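PDB 5HYZ: SCARECROW-LIKE protein 7 from Oryza sativa Japonica Group, which binds DNA in vitro through its GRAS domain and probably acts as a transcription factor in plant development and abiotic stress resistance. Local coordinates for residues K91-T96 against L369-W374; A202-F207 against P234-L239; E241-L246 against A309-W314; F323-L328 against L354-L359; K348-E353 against S360-K365. All blocks are in the same frame, centred on the assembly; numbering follows the deposited sequence.

Contact 1: K91-T96 against L369-W374; sequences KFAHLT and LTVSAW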
# COMPACT_ATOMS: atom_id res chain seq x y z
N LYS A 91 -5.34 -5.39 4.64
CA LYS A 91 -3.99 -5.75 4.36
C LYS A 91 -3.35 -6.38 5.60
O LYS A 91 -2.60 -7.36 5.50
CB LYS A 91 -3.18 -4.51 3.88
CG LYS A 91 -1.80 -4.90 3.31
CD LYS A 91 -1.24 -3.89 2.29
CE LYS A 91 0.04 -4.42 1.60
NZ LYS A 91 1.16 -3.40 1.49
N PHE A 92 -3.62 -5.79 6.76
CA PHE A 92 -3.13 -6.36 8.02
C PHE A 92 -3.54 -7.81 8.16
O PHE A 92 -2.79 -8.73 8.46
CB PHE A 92 -3.71 -5.59 9.19
CG PHE A 92 -3.53 -6.31 10.51
CD1 PHE A 92 -2.27 -6.38 11.11
CD2 PHE A 92 -4.61 -6.89 11.13
CE1 PHE A 92 -2.11 -7.07 12.32
CE2 PHE A 92 -4.44 -7.60 12.35
CZ PHE A 92 -3.21 -7.68 12.92
N ALA A 93 -4.83 -7.99 7.93
CA ALA A 93 -5.34 -9.35 8.14
C ALA A 93 -4.71 -10.35 7.15
O ALA A 93 -4.18 -11.42 7.52
CB ALA A 93 -6.86 -9.29 7.96
N HIS A 94 -4.76 -10.00 5.87
CA HIS A 94 -4.16 -10.90 4.85
C HIS A 94 -2.71 -11.21 5.04
O HIS A 94 -2.28 -12.34 4.90
CB HIS A 94 -4.29 -10.26 3.45
CG HIS A 94 -5.70 -10.11 3.02
ND1 HIS A 94 -6.08 -9.29 1.97
CD2 HIS A 94 -6.83 -10.69 3.48
CE1 HIS A 94 -7.39 -9.37 1.81
NE2 HIS A 94 -7.87 -10.22 2.71
N LEU A 95 -1.92 -10.18 5.24
CA LEU A 95 -0.49 -10.43 5.39
C LEU A 95 -0.17 -11.22 6.65
O LEU A 95 0.72 -12.06 6.63
CB LEU A 95 0.32 -9.11 5.40
CG LEU A 95 0.25 -8.45 4.02
CD1 LEU A 95 1.21 -7.27 3.89
CD2 LEU A 95 0.38 -9.39 2.74
N THR A 96 -0.91 -10.98 7.75
CA THR A 96 -0.60 -11.73 8.95
C THR A 96 -1.03 -13.23 8.80
O THR A 96 -0.26 -14.16 9.16
CB THR A 96 -1.30 -11.09 10.17
OG1 THR A 96 -0.88 -9.74 10.24
CG2 THR A 96 -0.91 -11.78 11.46
N LEU A 369 -9.40 -5.44 14.80
CA LEU A 369 -9.40 -6.60 13.81
C LEU A 369 -8.34 -7.56 14.29
O LEU A 369 -7.17 -7.19 14.41
CB LEU A 369 -9.06 -6.13 12.39
CG LEU A 369 -9.55 -7.09 11.29
CD1 LEU A 369 -9.33 -6.42 9.96
CD2 LEU A 369 -8.79 -8.37 11.28
N THR A 370 -8.72 -8.79 14.61
CA THR A 370 -7.82 -9.74 15.25
C THR A 370 -7.52 -10.94 14.37
O THR A 370 -8.44 -11.51 13.76
CB THR A 370 -8.48 -10.17 16.56
OG1 THR A 370 -8.77 -8.96 17.28
CG2 THR A 370 -7.62 -11.07 17.38
N VAL A 371 -6.26 -11.37 14.33
CA VAL A 371 -5.87 -12.49 13.50
C VAL A 371 -5.26 -13.54 14.40
O VAL A 371 -4.56 -13.22 15.38
CB VAL A 371 -4.85 -12.07 12.42
CG1 VAL A 371 -4.32 -13.31 11.64
CG2 VAL A 371 -5.60 -11.18 11.37
N SER A 372 -5.53 -14.82 14.12
CA SER A 372 -4.94 -15.92 14.89
C SER A 372 -4.79 -17.14 14.00
O SER A 372 -5.41 -17.23 12.93
CB SER A 372 -5.81 -16.28 16.12
OG SER A 372 -7.16 -16.44 15.71
N ALA A 373 -3.95 -18.06 14.43
CA ALA A 373 -3.70 -19.31 13.69
C ALA A 373 -3.99 -20.50 14.62
O ALA A 373 -3.75 -20.39 15.83
CB ALA A 373 -2.23 -19.36 13.20
N TRP A 374 -4.45 -21.62 14.05
CA TRP A 374 -4.96 -22.78 14.82
C TRP A 374 -4.56 -24.04 14.11
O TRP A 374 -4.39 -24.01 12.89
CB TRP A 374 -6.51 -22.73 14.92
CG TRP A 374 -6.95 -21.43 15.51
CD1 TRP A 374 -7.16 -20.23 14.84
CD2 TRP A 374 -7.17 -21.18 16.89
NE1 TRP A 374 -7.51 -19.26 15.75
CE2 TRP A 374 -7.51 -19.81 17.01
CE3 TRP A 374 -7.09 -21.98 18.05
CZ2 TRP A 374 -7.79 -19.20 18.25
CZ3 TRP A 374 -7.38 -21.34 19.33
CH2 TRP A 374 -7.72 -19.97 19.39
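Val371 projects from strand 366-374 toward Phe92, Ala93 and Thr96 of helix 89-104, a helix-on-sheet packing in the Rossmann-like core of the GRAS domain. The short helix and strand segments run almost in the same direction, 10° apart, with their axes 8.7 Å from each other. From CB of Val371, itself 4.1 Å from Thr96 CG2, the two methyls part. CG1, anti to the backbone N (chi1 173°), meets the Thr96 methyl, with Val371 CG1 and Thr96 CG2 3.7 Å apart. Val371 CG2 turns instead to the preceding turn of the helix, 3.7 Å from Ala93 CA and 3.9 Å from Phe92 CE2. At the corner where the chain enters the strand, Leu369 sets its CD2 against Ala93 CB, while Leu369 O approaches the Phe92 ring obliquely, 3.4 Å from CE2. The Phe92 side chain also touches Leu359 and Leu361 of strand 358-363 and Ala336 and Leu339 of helix 332-339. Within the helix, Phe92 O is gripped twice, by Thr96 N and by Thr96 OG1 at 2.8 Å, the two donors arriving from opposite faces of the carbonyl plane.

Contact 2: A202-F207 against P234-L239; sequences AVAVNF and PAVVTL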
# COMPACT_ATOMS: atom_id res chain seq x y z
N ALA A 202 -0.19 -30.26 1.56
CA ALA A 202 -0.55 -29.64 2.83
C ALA A 202 -1.72 -28.72 2.59
O ALA A 202 -1.73 -27.96 1.62
CB ALA A 202 0.61 -28.84 3.42
N VAL A 203 -2.66 -28.70 3.52
CA VAL A 203 -3.83 -27.88 3.40
C VAL A 203 -3.76 -26.72 4.41
O VAL A 203 -3.39 -26.94 5.57
CB VAL A 203 -5.10 -28.72 3.70
CG1 VAL A 203 -6.28 -27.79 3.71
CG2 VAL A 203 -5.25 -29.83 2.62
N ALA A 204 -4.09 -25.50 3.97
CA ALA A 204 -4.34 -24.40 4.88
C ALA A 204 -5.74 -23.90 4.64
O ALA A 204 -6.16 -23.71 3.50
CB ALA A 204 -3.31 -23.25 4.67
N VAL A 205 -6.47 -23.65 5.72
CA VAL A 205 -7.83 -23.14 5.61
C VAL A 205 -7.86 -21.73 6.12
O VAL A 205 -7.31 -21.46 7.18
CB VAL A 205 -8.84 -24.01 6.45
CG1 VAL A 205 -10.25 -23.49 6.24
CG2 VAL A 205 -8.79 -25.42 5.88
N ASN A 206 -8.53 -20.85 5.39
CA ASN A 206 -8.50 -19.42 5.69
C ASN A 206 -9.95 -18.91 5.93
O ASN A 206 -10.85 -19.10 5.10
CB ASN A 206 -7.83 -18.68 4.49
CG ASN A 206 -7.65 -17.22 4.74
OD1 ASN A 206 -6.72 -16.84 5.48
ND2 ASN A 206 -8.39 -16.35 3.98
N PHE A 207 -10.20 -18.30 7.09
CA PHE A 207 -11.46 -17.64 7.37
C PHE A 207 -11.22 -16.15 7.63
O PHE A 207 -11.01 -15.77 8.79
CB PHE A 207 -12.10 -18.21 8.62
CG PHE A 207 -12.57 -19.64 8.49
CD1 PHE A 207 -13.78 -19.92 7.84
CD2 PHE A 207 -11.81 -20.70 9.02
CE1 PHE A 207 -14.24 -21.23 7.77
CE2 PHE A 207 -12.27 -22.03 8.94
CZ PHE A 207 -13.51 -22.28 8.31
N PRO A 234 -5.91 -29.78 8.18
CA PRO A 234 -5.05 -28.65 7.78
C PRO A 234 -3.80 -28.51 8.62
O PRO A 234 -3.75 -28.74 9.85
CB PRO A 234 -6.00 -27.43 7.94
CG PRO A 234 -7.07 -27.92 8.95
CD PRO A 234 -7.24 -29.36 8.66
N ALA A 235 -2.74 -28.07 7.96
CA ALA A 235 -1.52 -27.69 8.63
C ALA A 235 -1.75 -26.49 9.50
O ALA A 235 -1.05 -26.29 10.54
CB ALA A 235 -0.43 -27.38 7.57
N VAL A 236 -2.69 -25.61 9.07
CA VAL A 236 -3.05 -24.43 9.84
C VAL A 236 -4.42 -23.91 9.35
O VAL A 236 -4.80 -24.11 8.20
CB VAL A 236 -1.95 -23.29 9.68
CG1 VAL A 236 -1.98 -22.71 8.25
CG2 VAL A 236 -2.18 -22.18 10.72
N VAL A 237 -5.13 -23.25 10.25
CA VAL A 237 -6.36 -22.56 9.97
C VAL A 237 -6.18 -21.15 10.44
O VAL A 237 -5.81 -20.91 11.63
CB VAL A 237 -7.55 -23.19 10.74
CG1 VAL A 237 -8.84 -22.36 10.47
CG2 VAL A 237 -7.76 -24.67 10.33
N THR A 238 -6.38 -20.19 9.55
CA THR A 238 -6.22 -18.81 9.94
C THR A 238 -7.56 -18.15 10.10
O THR A 238 -8.50 -18.41 9.33
CB THR A 238 -5.37 -18.01 8.91
OG1 THR A 238 -5.81 -18.36 7.59
CG2 THR A 238 -3.93 -18.48 9.01
N LEU A 239 -7.67 -17.33 11.14
CA LEU A 239 -8.92 -16.71 11.50
C LEU A 239 -8.72 -15.22 11.59
O LEU A 239 -7.83 -14.75 12.36
CB LEU A 239 -9.44 -17.24 12.85
CG LEU A 239 -10.75 -16.64 13.37
CD1 LEU A 239 -11.90 -17.05 12.46
CD2 LEU A 239 -11.01 -17.23 14.80
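Asn206 OD1 accepts two hydrogen bonds, one across the contact from Thr238 OG1 at 2.8 Å and one from Gln123 NE2. The threonine hydroxyl stands between its own backbone N and carbonyl carbon (chi1 44°), which turns it to the neighbouring strand; it meets OD1 at a C=O...O angle of 122°, tilted 26° from the amide plane. Asn206 ND2 in turn donates to Asp115 of the predicted VHIID motif, so the amide is fixed at both ends and its rotation defined. Behind this polar pair the backbones form a parallel ladder. Val205 uses both its backbone polar atoms, N donating to Val236 O and O receiving Thr238 N at 2.8 Å; Phe207 N donates to Thr238 O, also at 2.8 Å. At the other end Ala235 N donates to Val203 O at 2.7 Å. On the face carrying Val205 and Phe207 the contact is apolar: Val237 CG1 lies in the plane of the Phe207 ring at its edge, 3.7 Å from CD2, and Leu239 CD1 sits 4.0 Å from Phe207 CB. The two strands belong to the beta-alpha-beta unit 202-208, 220-231, 236-242 of the Rossmann-like sheet; helix 220-231 covers the Val205 and Phe207 face, helix 89-104 packs on the Asn206 and Thr238 face, and strands 110-118 and 366-374 flank the pair.

Contact 3: E241-L246 against A309-W314; sequences EYEVSL and AGSSEW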
# COMPACT_ATOMS: atom_id res chain seq x y z
N GLU A 241 -11.02 -11.75 12.45
CA GLU A 241 -12.38 -11.46 12.89
C GLU A 241 -12.44 -10.05 13.48
O GLU A 241 -11.45 -9.52 13.95
CB GLU A 241 -12.85 -12.50 13.91
CG GLU A 241 -13.61 -13.72 13.32
CD GLU A 241 -14.83 -13.28 12.50
OE1 GLU A 241 -15.38 -12.22 12.83
OE2 GLU A 241 -15.19 -13.94 11.50
N TYR A 242 -13.62 -9.46 13.43
CA TYR A 242 -13.88 -8.17 14.11
C TYR A 242 -13.86 -8.37 15.62
O TYR A 242 -14.46 -9.31 16.15
CB TYR A 242 -15.24 -7.63 13.68
CG TYR A 242 -15.35 -7.40 12.17
CD1 TYR A 242 -14.63 -6.39 11.56
CD2 TYR A 242 -16.18 -8.20 11.39
CE1 TYR A 242 -14.73 -6.15 10.17
CE2 TYR A 242 -16.30 -7.98 10.00
CZ TYR A 242 -15.59 -6.94 9.41
OH TYR A 242 -15.71 -6.73 8.05
N GLU A 243 -13.21 -7.46 16.33
CA GLU A 243 -12.99 -7.69 17.75
C GLU A 243 -14.07 -6.99 18.53
O GLU A 243 -13.83 -5.89 19.06
CB GLU A 243 -11.58 -7.17 18.14
CG GLU A 243 -11.16 -7.44 19.57
CD GLU A 243 -11.17 -8.90 19.90
OE1 GLU A 243 -10.61 -9.71 19.11
OE2 GLU A 243 -11.72 -9.25 20.96
N VAL A 244 -15.27 -7.58 18.59
CA VAL A 244 -16.37 -6.88 19.31
C VAL A 244 -17.36 -7.95 19.72
O VAL A 244 -17.61 -8.86 18.94
CB VAL A 244 -17.01 -5.74 18.45
CG1 VAL A 244 -17.64 -6.31 17.18
CG2 VAL A 244 -18.06 -4.97 19.32
N SER A 245 -17.85 -7.88 20.97
CA SER A 245 -18.70 -8.93 21.50
C SER A 245 -20.19 -8.59 21.24
O SER A 245 -20.81 -7.85 22.01
CB SER A 245 -18.44 -9.11 23.03
OG SER A 245 -19.22 -10.21 23.50
N LEU A 246 -20.72 -9.10 20.14
CA LEU A 246 -22.08 -8.79 19.73
C LEU A 246 -22.83 -10.08 19.49
O LEU A 246 -23.51 -10.23 18.48
CB LEU A 246 -22.10 -7.94 18.47
CG LEU A 246 -21.33 -6.64 18.57
CD1 LEU A 246 -21.39 -5.84 17.28
CD2 LEU A 246 -21.89 -5.74 19.71
N ALA A 309 -18.11 -11.71 17.55
CA ALA A 309 -17.70 -12.19 18.84
C ALA A 309 -16.31 -11.68 19.16
O ALA A 309 -15.52 -11.42 18.26
CB ALA A 309 -17.72 -13.71 18.86
N GLY A 310 -16.00 -11.54 20.44
CA GLY A 310 -14.64 -11.20 20.82
C GLY A 310 -13.68 -12.41 20.78
O GLY A 310 -14.09 -13.55 20.70
N SER A 311 -12.38 -12.14 20.92
CA SER A 311 -11.36 -13.17 20.72
C SER A 311 -11.50 -14.34 21.73
O SER A 311 -11.33 -15.49 21.35
CB SER A 311 -9.94 -12.51 20.76
OG SER A 311 -9.70 -11.97 22.10
N SER A 312 -11.89 -14.06 22.99
CA SER A 312 -12.07 -15.17 23.96
C SER A 312 -13.16 -16.13 23.56
O SER A 312 -13.06 -17.34 23.75
CB SER A 312 -12.43 -14.65 25.38
OG SER A 312 -11.42 -13.85 25.86
N GLU A 313 -14.25 -15.59 23.01
CA GLU A 313 -15.34 -16.44 22.52
C GLU A 313 -14.92 -17.28 21.34
O GLU A 313 -15.24 -18.48 21.23
CB GLU A 313 -16.53 -15.56 22.13
CG GLU A 313 -17.72 -16.40 21.60
CD GLU A 313 -19.05 -15.60 21.61
OE1 GLU A 313 -19.10 -14.46 22.20
OE2 GLU A 313 -20.04 -16.12 21.02
N TRP A 314 -14.19 -16.66 20.41
CA TRP A 314 -13.65 -17.43 19.30
C TRP A 314 -12.72 -18.54 19.78
O TRP A 314 -12.74 -19.65 19.25
CB TRP A 314 -12.91 -16.51 18.30
CG TRP A 314 -13.88 -15.70 17.49
CD1 TRP A 314 -14.03 -14.34 17.51
CD2 TRP A 314 -14.80 -16.20 16.49
NE1 TRP A 314 -15.03 -13.97 16.58
CE2 TRP A 314 -15.51 -15.09 15.97
CE3 TRP A 314 -15.14 -17.50 16.04
CZ2 TRP A 314 -16.52 -15.22 15.00
CZ3 TRP A 314 -16.14 -17.63 15.09
CH2 TRP A 314 -16.81 -16.50 14.57
O HOH W 1 -16.22 -11.43 15.35
O HOH W 2 -10.84 -9.52 23.21
O HOH W 3 -17.75 -12.44 22.58
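The Trp314 indole is sandwiched between Glu241 and Ala309: Glu241 CG stands 3.3 Å above one face and Ala309 CB 3.5 Å above the opposite one, both offset toward the rim. At the edge, in the ring plane, a water accepts from Trp314 NE1 and also from Ala309 N. The closest atoms of the pair are Glu241 CG and Trp314 CE2, 3.5 Å apart; the carboxylate beyond them is inclined 27° to the indole, and its OE2 is held by Tyr212 N. Glu243 serves the helix end. Its CG is anti to the backbone N (chi1 -176°), and a bend at chi2 (59°) turns CD back toward the start of helix 311-320. There Ser311 N, next after the N-cap residue Gly310, donates to Glu243 OE2 at 3.0 Å on the syn side of the carboxylate. The other oxygen, Glu243 OE1, takes the hydroxyl of Thr370 and lies 3.3 Å from Ser311 CB. A negative charge here would be expected to gain from the helix N-terminus. The contact thus joins the end of strand 236-242 and the loop after it to the first turn of helix 311-320, with strand 366-374 paired alongside the first of these, helix 251-272 packed on Tyr242, Val244 and Leu246, and Leu354 of strand 349-354 touching Glu243 and Ser311.

Contact 4: F323-L328 against L354-L359; sequences FEPVPL and LPPAFL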
# COMPACT_ATOMS: atom_id res chain seq x y z
N PHE A 323 -9.41 -27.59 17.84
CA PHE A 323 -8.18 -26.88 17.42
C PHE A 323 -7.36 -26.38 18.59
O PHE A 323 -7.92 -26.16 19.66
CB PHE A 323 -8.56 -25.67 16.55
CG PHE A 323 -9.13 -26.06 15.20
CD1 PHE A 323 -8.29 -26.51 14.18
CD2 PHE A 323 -10.51 -26.00 15.00
CE1 PHE A 323 -8.80 -26.86 12.90
CE2 PHE A 323 -11.06 -26.37 13.74
CZ PHE A 323 -10.18 -26.82 12.69
N GLU A 324 -6.08 -26.12 18.37
CA GLU A 324 -5.23 -25.54 19.40
C GLU A 324 -4.54 -24.31 18.81
O GLU A 324 -4.27 -24.27 17.61
CB GLU A 324 -4.18 -26.56 19.89
CG GLU A 324 -3.08 -26.77 18.90
CD GLU A 324 -2.10 -27.88 19.27
OE1 GLU A 324 -2.37 -28.62 20.23
OE2 GLU A 324 -1.07 -28.00 18.57
N PRO A 325 -4.23 -23.33 19.64
CA PRO A 325 -3.55 -22.11 19.18
C PRO A 325 -2.17 -22.41 18.62
O PRO A 325 -1.45 -23.32 19.06
CB PRO A 325 -3.45 -21.23 20.45
CG PRO A 325 -4.28 -21.89 21.50
CD PRO A 325 -4.44 -23.35 21.11
N VAL A 326 -1.82 -21.66 17.57
CA VAL A 326 -0.48 -21.72 16.97
C VAL A 326 0.15 -20.33 17.15
O VAL A 326 -0.43 -19.33 16.72
CB VAL A 326 -0.57 -22.10 15.48
CG1 VAL A 326 0.81 -22.01 14.83
CG2 VAL A 326 -1.16 -23.54 15.36
N PRO A 327 1.36 -20.24 17.73
CA PRO A 327 1.96 -18.88 17.87
C PRO A 327 2.18 -18.20 16.54
O PRO A 327 2.57 -18.85 15.59
CB PRO A 327 3.32 -19.13 18.53
CG PRO A 327 3.20 -20.46 19.16
CD PRO A 327 2.23 -21.29 18.30
N LEU A 328 1.92 -16.90 16.46
CA LEU A 328 2.23 -16.24 15.20
C LEU A 328 3.77 -16.01 15.13
O LEU A 328 4.48 -16.06 16.13
CB LEU A 328 1.46 -14.94 15.06
CG LEU A 328 -0.06 -15.13 14.96
CD1 LEU A 328 -0.85 -13.78 15.00
CD2 LEU A 328 -0.47 -15.94 13.72
N LEU A 354 -3.48 -10.19 22.15
CA LEU A 354 -4.54 -10.66 23.04
C LEU A 354 -4.28 -12.14 23.29
O LEU A 354 -3.84 -12.86 22.39
CB LEU A 354 -5.95 -10.45 22.45
CG LEU A 354 -6.27 -9.03 22.02
CD1 LEU A 354 -7.55 -8.99 21.21
CD2 LEU A 354 -6.42 -8.15 23.24
N PRO A 355 -4.56 -12.62 24.51
CA PRO A 355 -4.17 -14.00 24.82
C PRO A 355 -5.10 -15.06 24.27
O PRO A 355 -6.28 -14.84 24.16
CB PRO A 355 -4.20 -14.03 26.37
CG PRO A 355 -5.24 -13.03 26.71
CD PRO A 355 -5.03 -11.90 25.71
N PRO A 356 -4.57 -16.25 23.98
CA PRO A 356 -3.16 -16.66 24.12
C PRO A 356 -2.26 -16.29 22.92
O PRO A 356 -1.05 -16.07 23.07
CB PRO A 356 -3.24 -18.18 24.22
CG PRO A 356 -4.53 -18.54 23.51
CD PRO A 356 -5.48 -17.39 23.77
N ALA A 357 -2.83 -16.22 21.72
CA ALA A 357 -1.93 -16.03 20.60
C ALA A 357 -2.53 -15.19 19.51
O ALA A 357 -2.15 -15.34 18.33
CB ALA A 357 -1.48 -17.40 20.03
N PHE A 358 -3.43 -14.27 19.89
CA PHE A 358 -4.05 -13.35 18.92
C PHE A 358 -3.19 -12.12 18.65
O PHE A 358 -2.58 -11.61 19.60
CB PHE A 358 -5.39 -12.81 19.43
CG PHE A 358 -6.42 -13.88 19.62
CD1 PHE A 358 -7.24 -14.27 18.55
CD2 PHE A 358 -6.63 -14.47 20.89
CE1 PHE A 358 -8.24 -15.25 18.75
CE2 PHE A 358 -7.64 -15.47 21.09
CZ PHE A 358 -8.42 -15.86 20.04
N LEU A 359 -3.22 -11.58 17.44
CA LEU A 359 -2.56 -10.28 17.18
C LEU A 359 -3.63 -9.39 16.66
O LEU A 359 -4.32 -9.76 15.74
CB LEU A 359 -1.42 -10.40 16.17
CG LEU A 359 -0.68 -9.07 15.90
CD1 LEU A 359 0.03 -8.58 17.15
CD2 LEU A 359 0.32 -9.31 14.82
O HOH W 4 -2.36 -17.56 16.77
O HOH W 5 0.90 -15.19 18.42
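The backbones from Pro325 to Leu328 and from Pro356 to Leu359 run 38° apart, approaching most closely at Pro327 and Ala357, whose CA atoms are 5.5 Å apart. The peptide before Pro356 is cis. At one end the two proline rings cross at about a right angle and meet through Pro325 CG and Pro356 CG, 3.9 Å apart. In the middle the Ala357 methyl faces the other chain segment, 4.3 Å from Pro325 CB and 4.0 Å from Val326 O. At the other end Leu328 CD1 lies 3.6 Å from Leu359 CB, and both leucines also touch helix 89-104. A water bridges the backbones, accepting from Leu328 N at 2.8 Å and donating to Ala357 O at 3.1 Å. Leu354 and Phe358 exchange backbone hydrogen bonds in both directions, closing the tip around Pro355, Pro356 and Ala357: a beta-hairpin turn, here resting against the short, weakly bonded strand at about 325-326 at the surface of the predicted SAW region.

Contact 5: K348-E353 against S360-K365; sequences KYSLVE and SLAWEK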
# COMPACT_ATOMS: atom_id res chain seq x y z
N LYS A 348 -3.83 6.61 14.41
CA LYS A 348 -3.67 6.10 15.75
C LYS A 348 -3.66 4.57 15.73
O LYS A 348 -4.15 3.94 16.65
CB LYS A 348 -4.82 6.57 16.66
CG LYS A 348 -5.06 8.10 16.60
CD LYS A 348 -3.79 8.82 16.94
CE LYS A 348 -3.97 10.35 16.88
NZ LYS A 348 -2.67 11.13 16.72
N TYR A 349 -3.08 3.98 14.68
CA TYR A 349 -2.98 2.51 14.63
C TYR A 349 -1.86 1.97 15.46
O TYR A 349 -0.77 2.57 15.53
CB TYR A 349 -2.79 2.05 13.18
CG TYR A 349 -3.99 2.33 12.32
CD1 TYR A 349 -5.24 1.67 12.54
CD2 TYR A 349 -3.90 3.23 11.27
CE1 TYR A 349 -6.33 1.92 11.72
CE2 TYR A 349 -4.99 3.47 10.46
CZ TYR A 349 -6.22 2.83 10.72
OH TYR A 349 -7.29 3.10 9.88
N SER A 350 -2.09 0.84 16.10
CA SER A 350 -1.01 0.11 16.77
C SER A 350 -1.35 -1.34 16.81
O SER A 350 -2.46 -1.71 16.44
CB SER A 350 -0.78 0.60 18.24
OG SER A 350 -1.85 0.22 19.08
N LEU A 351 -0.42 -2.17 17.25
CA LEU A 351 -0.68 -3.61 17.39
C LEU A 351 -0.82 -3.97 18.83
O LEU A 351 -0.05 -3.52 19.67
CB LEU A 351 0.46 -4.44 16.76
CG LEU A 351 0.69 -4.50 15.26
CD1 LEU A 351 -0.63 -4.72 14.48
CD2 LEU A 351 1.40 -3.31 14.69
N VAL A 352 -1.80 -4.80 19.13
CA VAL A 352 -2.06 -5.28 20.51
C VAL A 352 -2.13 -6.78 20.57
O VAL A 352 -2.82 -7.40 19.74
CB VAL A 352 -3.39 -4.68 21.02
CG1 VAL A 352 -3.86 -5.38 22.28
CG2 VAL A 352 -3.21 -3.17 21.24
N GLU A 353 -1.41 -7.39 21.50
CA GLU A 353 -1.50 -8.85 21.64
C GLU A 353 -2.68 -9.20 22.52
O GLU A 353 -2.89 -8.56 23.56
CB GLU A 353 -0.19 -9.39 22.23
CG GLU A 353 1.05 -8.73 21.67
CD GLU A 353 1.64 -9.52 20.55
OE1 GLU A 353 1.18 -10.67 20.37
OE2 GLU A 353 2.55 -9.00 19.85
N SER A 360 -3.80 -8.19 17.20
CA SER A 360 -4.91 -7.36 16.76
C SER A 360 -4.42 -5.99 16.33
O SER A 360 -3.50 -5.40 16.96
CB SER A 360 -5.93 -7.24 17.92
OG SER A 360 -7.08 -6.55 17.51
N LEU A 361 -5.06 -5.46 15.30
CA LEU A 361 -4.82 -4.10 14.85
C LEU A 361 -5.81 -3.25 15.62
O LEU A 361 -7.01 -3.52 15.64
CB LEU A 361 -5.01 -3.97 13.35
CG LEU A 361 -5.04 -2.59 12.73
CD1 LEU A 361 -3.64 -1.98 12.97
CD2 LEU A 361 -5.37 -2.65 11.23
N ALA A 362 -5.24 -2.25 16.31
CA ALA A 362 -6.00 -1.37 17.19
C ALA A 362 -6.02 0.08 16.75
O ALA A 362 -5.12 0.55 16.06
CB ALA A 362 -5.39 -1.48 18.62
N TRP A 363 -7.07 0.80 17.16
CA TRP A 363 -7.16 2.25 16.96
C TRP A 363 -7.21 2.90 18.35
O TRP A 363 -8.07 2.53 19.15
CB TRP A 363 -8.42 2.63 16.16
CG TRP A 363 -8.53 4.13 16.00
CD1 TRP A 363 -9.25 4.97 16.82
CD2 TRP A 363 -7.91 4.96 14.99
NE1 TRP A 363 -9.12 6.27 16.37
CE2 TRP A 363 -8.32 6.30 15.25
CE3 TRP A 363 -7.09 4.72 13.88
CZ2 TRP A 363 -7.90 7.37 14.46
CZ3 TRP A 363 -6.69 5.77 13.10
CH2 TRP A 363 -7.09 7.09 13.40
N GLU A 364 -6.26 3.81 18.63
CA GLU A 364 -6.18 4.41 19.99
C GLU A 364 -6.22 3.33 21.08
O GLU A 364 -6.96 3.43 22.05
CB GLU A 364 -7.32 5.43 20.19
CG GLU A 364 -6.89 6.65 21.01
CD GLU A 364 -7.73 7.86 20.65
OE1 GLU A 364 -7.18 8.80 20.02
OE2 GLU A 364 -8.94 7.85 20.97
N LYS A 365 -5.42 2.29 20.85
CA LYS A 365 -5.23 1.15 21.73
C LYS A 365 -6.44 0.24 21.93
O LYS A 365 -6.35 -0.69 22.72
CB LYS A 365 -4.71 1.64 23.08
CG LYS A 365 -3.43 2.46 22.85
CD LYS A 365 -2.46 2.41 24.05
CE LYS A 365 -1.32 3.43 23.86
NZ LYS A 365 -0.63 3.27 22.52
O HOH W 6 -3.45 2.28 18.85
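Trp363 CG lies anti to its backbone N (chi1 178°), while Lys348 CG and Tyr349 CG both stand beside theirs, and these choices gather the three side chains at the open end of the hairpin. Lys348 CB sits over the centre of the six-membered indole ring, 3.7 Å from its centroid, in a CH-pi contact. The indole edge points at the Tyr349 face in a T-shaped stack, planes at 78° and centroids 5.0 Å apart. Ser350 and Ala362 form a hydrogen-bonded pair, with Ala362 N 2.8 Å from Ser350 O, as do Val352 and Ser360, where Val352 N is 2.8 Å from Ser360 O. Past the strands Glu364 N still reaches Lys348 O, at 2.9 Å, and a water accepts from Lys365 N while donating to that same carbonyl. In this antiparallel hairpin of strands 349-354 and 358-363, strand 366-374 pairs with the second strand; helix 251-272 receives Trp363, whose NE1 donates to Glu267, and helices 89-104 and 332-339 lie against Leu351.

Strand 366-374 connects the set: part of contact 1, it pairs with 236-242, used by contacts 2 and 3, with 325-326 of contact 4 and with 358-363, shared by contacts 4 and 5. All five contacts reach one mixed sheet. Along the chain contacts 2 to 5 are nested inside the loop closed by contact 1; contact 2 closes before contact 3 opens, contact 3 before contacts 4 and 5, which interleave. The centres of contacts 1 and 4 lie about 11 Å apart, those of contacts 2 and 5, which do not touch, about 25 Å. The C-terminal strands extend the parallel Rossmann-like sheet with antiparallel ones, tying the predicted VHIID, PFYRE and SAW regions of the GRAS domain together.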